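Local structure of hexokinase (Schistosoma mansoni, 1BDG) at residues A[9-13]-A[361-365]. The protein probably catalyses the ATP-dependent phosphorylation of hexoses such as glucose, mannose and fructose to their 6-phosphates, the entry step of glycolysis. Residues are numbered along the deposited sequence; the frame is centred on the assembly and turned at random.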
loop_
_atom_site.group_PDB
_atom_site.type_symbol
_atom_site.label_atom_id
_atom_site.label_comp_id
_atom_site.label_asym_id
_atom_site.label_seq_id
_atom_site.Cartn_x
_atom_site.Cartn_y
_atom_site.Cartn_z
ATOM N N PHE A 9 -0.956 13.295 31.488
ATOM C CA PHE A 9 -1.134 12.061 30.746
ATOM C C PHE A 9 -2.612 11.723 30.587
ATOM O O PHE A 9 -3.050 11.335 29.500
ATOM C CB PHE A 9 -0.415 10.920 31.417
ATOM C CG PHE A 9 -0.437 9.659 30.612
ATOM C CD1 PHE A 9 0.435 9.492 29.540
ATOM C CD2 PHE A 9 -1.359 8.650 30.894
ATOM C CE1 PHE A 9 0.386 8.339 28.760
ATOM C CE2 PHE A 9 -1.419 7.492 30.123
ATOM C CZ PHE A 9 -0.548 7.332 29.057
ATOM N N GLU A 10 -3.398 11.899 31.647
ATOM C CA GLU A 10 -4.825 11.612 31.556
ATOM C C GLU A 10 -5.553 12.490 30.532
ATOM O O GLU A 10 -6.632 12.128 30.061
ATOM C CB GLU A 10 -5.497 11.678 32.925
ATOM C CG GLU A 10 -5.646 10.291 33.587
ATOM C CD GLU A 10 -4.948 10.184 34.940
ATOM O OE1 GLU A 10 -3.707 10.333 34.961
ATOM O OE2 GLU A 10 -5.638 9.940 35.968
ATOM N N LYS A 11 -4.970 13.641 30.189
ATOM C CA LYS A 11 -5.553 14.521 29.173
ATOM C C LYS A 11 -5.307 13.854 27.816
ATOM O O LYS A 11 -6.222 13.735 26.978
ATOM C CB LYS A 11 -4.871 15.882 29.183
ATOM C CG LYS A 11 -5.151 16.668 30.406
ATOM C CD LYS A 11 -4.354 17.950 30.456
ATOM C CE LYS A 11 -4.915 18.847 31.572
ATOM N NZ LYS A 11 -4.022 19.996 31.914
ATOM N N VAL A 12 -4.066 13.404 27.609
ATOM C CA VAL A 12 -3.692 12.743 26.367
ATOM C C VAL A 12 -4.608 11.532 26.145
ATOM O O VAL A 12 -5.015 11.247 25.012
ATOM C CB VAL A 12 -2.199 12.315 26.371
ATOM C CG1 VAL A 12 -1.847 11.566 25.096
ATOM C CG2 VAL A 12 -1.325 13.524 26.513
ATOM N N VAL A 13 -4.973 10.842 27.214
ATOM C CA VAL A 13 -5.851 9.702 27.044
ATOM C C VAL A 13 -7.217 10.123 26.501
ATOM O O VAL A 13 -7.707 9.576 25.516
ATOM C CB VAL A 13 -6.014 8.934 28.353
ATOM C CG1 VAL A 13 -7.156 7.910 28.231
ATOM C CG2 VAL A 13 -4.696 8.242 28.693
ATOM N N ARG A 361 6.615 9.690 27.538
ATOM C CA ARG A 361 5.461 8.847 27.843
ATOM C C ARG A 361 4.255 9.213 26.960
ATOM O O ARG A 361 3.659 8.347 26.317
ATOM C CB ARG A 361 5.098 8.949 29.326
ATOM C CG ARG A 361 3.836 8.198 29.655
ATOM C CD ARG A 361 3.768 7.757 31.089
ATOM N NE ARG A 361 2.527 8.168 31.733
ATOM C CZ ARG A 361 2.160 7.776 32.948
ATOM N NH1 ARG A 361 2.947 6.944 33.640
ATOM N NH2 ARG A 361 1.039 8.244 33.491
ATOM N N ILE A 362 3.911 10.501 26.937
ATOM C CA ILE A 362 2.812 11.022 26.118
ATOM C C ILE A 362 3.023 10.654 24.644
ATOM O O ILE A 362 2.098 10.186 23.997
ATOM C CB ILE A 362 2.691 12.583 26.250
ATOM C CG1 ILE A 362 2.008 12.954 27.567
ATOM C CG2 ILE A 362 2.004 13.191 25.039
ATOM C CD1 ILE A 362 1.975 14.424 27.836
ATOM N N VAL A 363 4.245 10.820 24.136
ATOM C CA VAL A 363 4.542 10.510 22.738
ATOM C C VAL A 363 4.484 9.021 22.361
ATOM O O VAL A 363 4.057 8.685 21.257
ATOM C CB VAL A 363 5.877 11.162 22.279
ATOM C CG1 VAL A 363 6.264 10.698 20.890
ATOM C CG2 VAL A 363 5.729 12.662 22.245
ATOM N N ARG A 364 4.898 8.128 23.257
ATOM C CA ARG A 364 4.843 6.688 22.952
ATOM C C ARG A 364 3.381 6.218 22.931
ATOM O O ARG A 364 3.021 5.277 22.231
ATOM C CB ARG A 364 5.645 5.868 23.977
ATOM C CG ARG A 364 5.928 4.424 23.556
ATOM C CD ARG A 364 5.510 3.442 24.643
ATOM N NE ARG A 364 5.887 2.047 24.382
ATOM C CZ ARG A 364 5.417 1.299 23.380
ATOM N NH1 ARG A 364 4.542 1.806 22.506
ATOM N NH2 ARG A 364 5.803 0.021 23.265
ATOM N N TYR A 365 2.537 6.886 23.701
ATOM C CA TYR A 365 1.127 6.540 23.745
ATOM C C TYR A 365 0.490 7.004 22.432
ATOM O O TYR A 365 -0.323 6.295 21.836
ATOM C CB TYR A 365 0.471 7.219 24.944
ATOM C CG TYR A 365 -0.974 6.854 25.155
ATOM C CD1 TYR A 365 -1.332 5.615 25.672
ATOM C CD2 TYR A 365 -1.986 7.769 24.861
ATOM C CE1 TYR A 365 -2.665 5.294 25.897
ATOM C CE2 TYR A 365 -3.318 7.463 25.076
ATOM C CZ TYR A 365 -3.655 6.229 25.597
ATOM O OH TYR A 365 -4.973 5.946 25.841
HETATM O O HOH W 1 -7.612 6.689 24.730
#
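The ring of Phe-9 fits between two side chains of the neighbouring helix, with Arg-361 over one of its faces and Phe-9 CZ pointing at the face of Tyr-365, 3.9 Å from Tyr-365 CD1. This is near-parallel helix packing in hexokinase, a two-lobed enzyme of the actin-like ATPase superfamily: the N-terminal helix 5-16 lies against the long helix 357-389 of the large subdomain, with local axes 10.1 Å apart at closest approach and crossing at -16°. Because Arg-361 and Tyr-365 are one helical turn apart, both reach the same aromatic ring. The guanidinium makes a cation-pi contact, its CZ 4.2 Å from the Phe-9 centroid and 17° off the ring normal; it is turned edge-on, Arg-361 NE 3.3 Å from Phe-9 CD1, and a long charged side chain suits this exposed site, sitting above the ring with its charge in solvent. Tyr-365 takes the edge of Phe-9 in a T-shaped pair, centroids 5.2 Å apart and planes at 64°. Deeper in, branched aliphatic residues allow close packing: Val-12 CG2 lies 3.5 Å from Ile-362 CG1, while Val-12 CG1 touches Tyr-365 CD2 at 3.8 Å. Val-12 and Ile-362 also both meet Leu-302, so helix 288-304 covers part of the buried side, next to Ile-307 and Leu-308. Val-363 points away, onto helix 340-349, and its neighbour Arg-364 forms a salt bridge with Glu-332. Tyrosine combines an apolar ring with a polar tip: Val-13 CG2 packs 3.8 Å from Tyr-365 CZ, while a water lies 3.0 Å from both Tyr-365 OH and Val-13 O, donating to the carbonyl.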